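Local coordinates for protein LamCAT (Aquimarina, PDB 6JH5) that probably hydrolyses laminarin, a marine beta-glucan, as a bacterial laminarinase of glycoside hydrolase family 16, at residues G110-G115 with H134-N139; I162-S167 with A181-G186. One frame throughout, in Å; residues are numbered along the deposited sequence.

Contact 1: G110-G115 with H134-N139; sequences GWPACG and HWQDHN
Pro112 is wedged between the indole of Trp111 and the backbone of Trp135 at the end of strand 128-136. Its CB lies 3.5 Å above the plane of the Trp111 indole, over its centre; the same carbon meets the strand 3.9 Å from Trp135 O. The peptide bond before Pro112 is cis, and Trp111 CG stands anti to the backbone N (chi1 -175°). From there the outer indole carbon CZ2 comes within 4.1 Å of His134 CB, and the two side chains cross obliquely. Trp111 NE1 is bonded to Glu116, and His134 ND1 to the hydroxyl of Tyr142. Glu116 opens the acidic E-I-D-I-M-E signature of family 16 hydrolases, and the type I turn from Pro112 to Gly115 leads straight into it. Farther along, the extended Gln136 side chain runs across the turn: its CB packs 3.8 Å from Ala113 CA, while its amide oxygen OE1 lies 4.1 Å from Ala113 CB. No hydrogen bond joins the segments directly. Instead, a CA-H...O contact brings Trp135 CA to 3.4 Å from Pro112 O, and a water donates to Ala113 O (2.7 Å) while accepting from Gln136 N.

Contact 2: I162-S167 with A181-G186; sequences IEWDAS and ASIANG
Asp165, whose backbone O presses on the tip of Ile183, uses OD1 to grip two backbone N-H groups, those of Ser167 and Val168. The bond from Ser167 N is 2.8 Å long with an angle of 147° at the hydrogen, and it reaches OD1 from above the carboxylate plane. This is an Asx turn, set at the connection between antiparallel strands 158-164 and 168-173 in the beta-sandwich (jelly-roll) fold of family 16. Strand 168-173 in turn pairs with 176-182, and the contact joins the chain at the turn to the end of that third strand.

The direct link is Ile183 N to Ser167 O, 3.0 Å and fairly straight at 158°, with the donor above the carbonyl plane. Next to it Ser182 OG accepts from Ala184 N at 3.2 Å in an ST turn, which ties down the chain as it leaves the strand.

Ile183 supplies the apolar part. Its CG1 takes the crowded position between backbone N and carbonyl carbon (chi1 61°), and from there CD1 reaches to 3.4 Å from Asp165 O. The same methyl meets the edge of the Trp164 indole in the ring plane, 3.8 Å from NE1, the two side chains lying at about a right angle. That NE1 is bonded to Phe193 O, while Tyr80 and Phe197 make edge-to-face contacts with the indole. An alanine in place of Ile183 would probably open a gap between the indole edge and Asp165 O, leaving the Trp164 edge without its methyl contact.

Beyond the strand, Ala184 CB sits 3.8 Å from Ser167 O, and a water donates to Ala166 O at 2.7 Å while accepting from Asn185 N.

How the contacts relate
The two contacts follow one another along the chain: contact 1 is complete by residue 139, and contact 2 opens at 162, after strand 142-150. Their centres are 15 Å apart and their nearest atoms about 6 Å, so they do not touch. The chain beyond strand 176-182 connects them, since Trp135 of contact 1 bonds through NE1 to Asn188 O and packs on Thr190, against which Ile183 of contact 2 also rests. All four segments fall within the family 16 region. Contact 1 lies beside strand 116-118, whereas contact 2 lies at strand ends, joining the turn between strands 158-164 and 168-173 to the end of strand 176-182.

Contact 1: G110-G115 with H134-N139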
loop_
_atom_site.group_PDB
_atom_site.type_symbol
_atom_site.label_atom_id
_atom_site.label_comp_id
_atom_site.label_asym_id
_atom_site.label_seq_id
_atom_site.Cartn_x
_atom_site.Cartn_y
_atom_site.Cartn_z
ATOM N N GLY A 110 17.550 4.945 -2.446
ATOM C CA GLY A 110 17.138 4.007 -1.394
ATOM C C GLY A 110 15.917 4.481 -0.612
ATOM O O GLY A 110 15.377 5.501 -0.935
ATOM N N TRP A 111 15.582 3.714 0.411
ATOM C CA TRP A 111 14.480 4.013 1.353
ATOM C C TRP A 111 15.111 4.425 2.693
ATOM O O TRP A 111 16.013 3.747 3.139
ATOM C CB TRP A 111 13.524 2.814 1.496
ATOM C CG TRP A 111 12.334 3.123 2.345
ATOM C CD1 TRP A 111 11.106 3.523 1.911
ATOM C CD2 TRP A 111 12.279 3.147 3.777
ATOM N NE1 TRP A 111 10.288 3.767 2.971
ATOM C CE2 TRP A 111 10.979 3.547 4.127
ATOM C CE3 TRP A 111 13.191 2.876 4.795
ATOM C CZ2 TRP A 111 10.589 3.699 5.445
ATOM C CZ3 TRP A 111 12.802 3.027 6.094
ATOM C CH2 TRP A 111 11.511 3.412 6.415
ATOM N N PRO A 112 14.663 5.491 3.373
ATOM C CA PRO A 112 13.430 6.212 3.049
ATOM C C PRO A 112 13.557 7.489 2.207
ATOM O O PRO A 112 12.621 8.158 2.042
ATOM C CB PRO A 112 12.970 6.660 4.438
ATOM C CG PRO A 112 14.240 6.859 5.219
ATOM C CD PRO A 112 15.240 5.908 4.634
ATOM N N ALA A 113 14.733 7.745 1.647
ATOM C CA ALA A 113 14.966 9.004 0.904
ATOM C C ALA A 113 14.044 9.106 -0.305
ATOM O O ALA A 113 13.629 10.167 -0.639
ATOM C CB ALA A 113 16.414 9.123 0.487
ATOM N N CYS A 114 13.701 7.965 -0.888
ATOM C CA CYS A 114 12.838 7.942 -2.093
ATOM C C CYS A 114 11.449 8.495 -1.778
ATOM O O CYS A 114 10.789 8.877 -2.669
ATOM C CB CYS A 114 12.675 6.540 -2.659
ATOM S SG CYS A 114 12.053 5.330 -1.452
ATOM N N GLY A 115 11.041 8.409 -0.521
ATOM C CA GLY A 115 9.680 8.811 -0.134
ATOM C C GLY A 115 8.700 7.643 -0.207
ATOM O O GLY A 115 8.816 6.829 -1.086
ATOM N N HIS A 134 6.445 8.720 4.703
ATOM C CA HIS A 134 7.796 8.463 5.241
ATOM C C HIS A 134 8.804 9.086 4.268
ATOM O O HIS A 134 8.600 8.969 3.107
ATOM C CB HIS A 134 8.132 6.980 5.376
ATOM C CG HIS A 134 7.117 6.160 6.084
ATOM N ND1 HIS A 134 7.307 5.717 7.360
ATOM C CD2 HIS A 134 5.937 5.655 5.675
ATOM C CE1 HIS A 134 6.265 5.008 7.716
ATOM N NE2 HIS A 134 5.421 4.952 6.704
ATOM N N TRP A 135 9.853 9.671 4.825
ATOM C CA TRP A 135 10.881 10.308 3.987
ATOM C C TRP A 135 12.148 10.546 4.811
ATOM O O TRP A 135 12.191 10.175 5.956
ATOM C CB TRP A 135 10.351 11.590 3.329
ATOM C CG TRP A 135 10.178 12.787 4.217
ATOM C CD1 TRP A 135 10.964 13.898 4.249
ATOM C CD2 TRP A 135 9.112 13.036 5.142
ATOM N NE1 TRP A 135 10.480 14.800 5.145
ATOM C CE2 TRP A 135 9.348 14.302 5.709
ATOM C CE3 TRP A 135 7.996 12.309 5.558
ATOM C CZ2 TRP A 135 8.508 14.852 6.664
ATOM C CZ3 TRP A 135 7.188 12.842 6.528
ATOM C CH2 TRP A 135 7.434 14.098 7.069
ATOM N N GLN A 136 13.155 11.098 4.157
ATOM C CA GLN A 136 14.386 11.488 4.870
ATOM C C GLN A 136 14.422 12.999 4.764
ATOM O O GLN A 136 14.432 13.486 3.685
ATOM C CB GLN A 136 15.599 10.860 4.213
ATOM C CG GLN A 136 16.863 10.971 5.049
ATOM C CD GLN A 136 17.966 10.281 4.290
ATOM O OE1 GLN A 136 18.645 10.897 3.480
ATOM N NE2 GLN A 136 18.084 8.984 4.489
ATOM N N ASP A 137 14.451 13.663 5.901
ATOM C CA ASP A 137 14.313 15.131 5.907
ATOM C C ASP A 137 15.639 15.806 5.593
ATOM O O ASP A 137 16.602 15.129 5.335
ATOM C CB ASP A 137 13.614 15.636 7.166
ATOM C CG ASP A 137 14.439 15.589 8.443
ATOM O OD1 ASP A 137 15.610 15.324 8.355
ATOM O OD2 ASP A 137 13.876 15.830 9.483
ATOM N N HIS A 138 15.634 17.126 5.713
ATOM C CA HIS A 138 16.786 17.997 5.368
ATOM C C HIS A 138 17.908 17.866 6.399
ATOM O O HIS A 138 18.976 18.390 6.151
ATOM C CB HIS A 138 16.326 19.430 5.121
ATOM C CG HIS A 138 15.555 19.998 6.260
ATOM N ND1 HIS A 138 14.382 19.456 6.686
ATOM C CD2 HIS A 138 15.822 21.009 7.104
ATOM C CE1 HIS A 138 13.936 20.127 7.714
ATOM N NE2 HIS A 138 14.797 21.079 7.991
ATOM N N ASN A 139 17.634 17.204 7.509
ATOM C CA ASN A 139 18.665 16.995 8.546
ATOM C C ASN A 139 19.182 15.560 8.480
ATOM O O ASN A 139 19.729 15.136 9.454
ATOM C CB ASN A 139 18.158 17.261 9.951
ATOM C CG ASN A 139 17.754 18.701 10.139
ATOM O OD1 ASN A 139 18.432 19.588 9.673
ATOM N ND2 ASN A 139 16.630 18.916 10.792
HETATM O O HOH W 1 13.287 12.044 1.339
#

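Contact 2: I162-S167 with A181-G186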
loop_
_atom_site.group_PDB
_atom_site.type_symbol
_atom_site.label_atom_id
_atom_site.label_comp_id
_atom_site.label_asym_id
_atom_site.label_seq_id
_atom_site.Cartn_x
_atom_site.Cartn_y
_atom_site.Cartn_z
ATOM N N ILE A 162 -5.875 9.217 -2.114
ATOM C CA ILE A 162 -5.048 10.415 -1.847
ATOM C C ILE A 162 -5.271 11.396 -2.989
ATOM O O ILE A 162 -5.534 10.968 -4.049
ATOM C CB ILE A 162 -3.537 10.164 -1.683
ATOM C CG1 ILE A 162 -2.931 9.406 -2.861
ATOM C CG2 ILE A 162 -3.258 9.513 -0.339
ATOM C CD1 ILE A 162 -1.448 9.562 -2.997
ATOM N N GLU A 163 -5.203 12.670 -2.655
ATOM C CA GLU A 163 -5.135 13.756 -3.653
ATOM C C GLU A 163 -3.769 14.379 -3.400
ATOM O O GLU A 163 -3.500 14.712 -2.309
ATOM C CB GLU A 163 -6.302 14.729 -3.546
ATOM C CG GLU A 163 -7.611 14.118 -3.987
ATOM C CD GLU A 163 -8.750 15.103 -3.882
ATOM O OE1 GLU A 163 -8.480 16.241 -3.607
ATOM O OE2 GLU A 163 -9.856 14.694 -4.033
ATOM N N TRP A 164 -2.965 14.462 -4.438
ATOM C CA TRP A 164 -1.570 14.906 -4.282
ATOM C C TRP A 164 -1.260 15.956 -5.342
ATOM O O TRP A 164 -1.526 15.731 -6.467
ATOM C CB TRP A 164 -0.719 13.649 -4.420
ATOM C CG TRP A 164 0.753 13.764 -4.627
ATOM C CD1 TRP A 164 1.624 14.680 -4.125
ATOM C CD2 TRP A 164 1.541 12.836 -5.377
ATOM N NE1 TRP A 164 2.896 14.383 -4.515
ATOM C CE2 TRP A 164 2.870 13.272 -5.298
ATOM C CE3 TRP A 164 1.242 11.693 -6.112
ATOM C CZ2 TRP A 164 3.894 12.588 -5.937
ATOM C CZ3 TRP A 164 2.253 11.029 -6.743
ATOM C CH2 TRP A 164 3.558 11.477 -6.660
ATOM N N ASP A 165 -0.728 17.066 -4.896
ATOM C CA ASP A 165 -0.283 18.130 -5.814
ATOM C C ASP A 165 1.041 18.679 -5.292
ATOM O O ASP A 165 1.555 18.196 -4.355
ATOM C CB ASP A 165 -1.362 19.163 -6.128
ATOM C CG ASP A 165 -1.679 20.159 -5.026
ATOM O OD1 ASP A 165 -0.985 20.178 -4.047
ATOM O OD2 ASP A 165 -2.659 20.867 -5.187
ATOM N N ALA A 166 1.514 19.745 -5.918
ATOM C CA ALA A 166 2.814 20.339 -5.545
ATOM C C ALA A 166 2.773 20.951 -4.143
ATOM O O ALA A 166 3.821 21.219 -3.629
ATOM C CB ALA A 166 3.196 21.387 -6.560
ATOM N N SER A 167 1.582 21.186 -3.608
ATOM C CA SER A 167 1.435 21.819 -2.276
ATOM C C SER A 167 1.081 20.834 -1.178
ATOM O O SER A 167 1.405 21.116 -0.069
ATOM C CB SER A 167 0.313 22.809 -2.269
ATOM O OG SER A 167 0.601 23.913 -3.078
ATOM N N ALA A 181 -0.836 16.525 4.571
ATOM C CA ALA A 181 0.563 16.891 4.829
ATOM C C ALA A 181 0.986 17.931 3.795
ATOM O O ALA A 181 0.822 17.689 2.638
ATOM C CB ALA A 181 1.435 15.668 4.744
ATOM N N SER A 182 1.535 19.034 4.265
ATOM C CA SER A 182 2.063 20.023 3.306
ATOM C C SER A 182 3.420 19.558 2.768
ATOM O O SER A 182 4.242 19.075 3.533
ATOM C CB SER A 182 2.197 21.385 3.919
ATOM O OG SER A 182 2.734 22.275 2.970
ATOM N N ILE A 183 3.559 19.662 1.450
ATOM C CA ILE A 183 4.860 19.436 0.779
ATOM C C ILE A 183 5.237 20.719 0.027
ATOM O O ILE A 183 6.131 20.687 -0.750
ATOM C CB ILE A 183 4.832 18.195 -0.129
ATOM C CG1 ILE A 183 3.806 18.296 -1.250
ATOM C CG2 ILE A 183 4.618 16.930 0.685
ATOM C CD1 ILE A 183 3.960 17.176 -2.250
ATOM N N ALA A 184 4.560 21.802 0.361
ATOM C CA ALA A 184 4.751 23.086 -0.352
ATOM C C ALA A 184 6.182 23.572 -0.173
ATOM O O ALA A 184 6.620 23.645 0.923
ATOM C CB ALA A 184 3.801 24.099 0.202
ATOM N N ASN A 185 6.882 23.777 -1.282
ATOM C CA ASN A 185 8.279 24.281 -1.264
ATOM C C ASN A 185 9.189 23.297 -0.524
ATOM O O ASN A 185 10.217 23.708 -0.053
ATOM C CB ASN A 185 8.357 25.675 -0.645
ATOM C CG ASN A 185 7.442 26.645 -1.354
ATOM O OD1 ASN A 185 7.430 26.689 -2.568
ATOM N ND2 ASN A 185 6.635 27.376 -0.611
ATOM N N GLY A 186 8.803 22.029 -0.476
ATOM C CA GLY A 186 9.628 21.030 0.216
ATOM C C GLY A 186 9.766 21.309 1.700
ATOM O O GLY A 186 10.709 20.839 2.307
HETATM O O HOH W 2 5.710 23.164 -3.904
#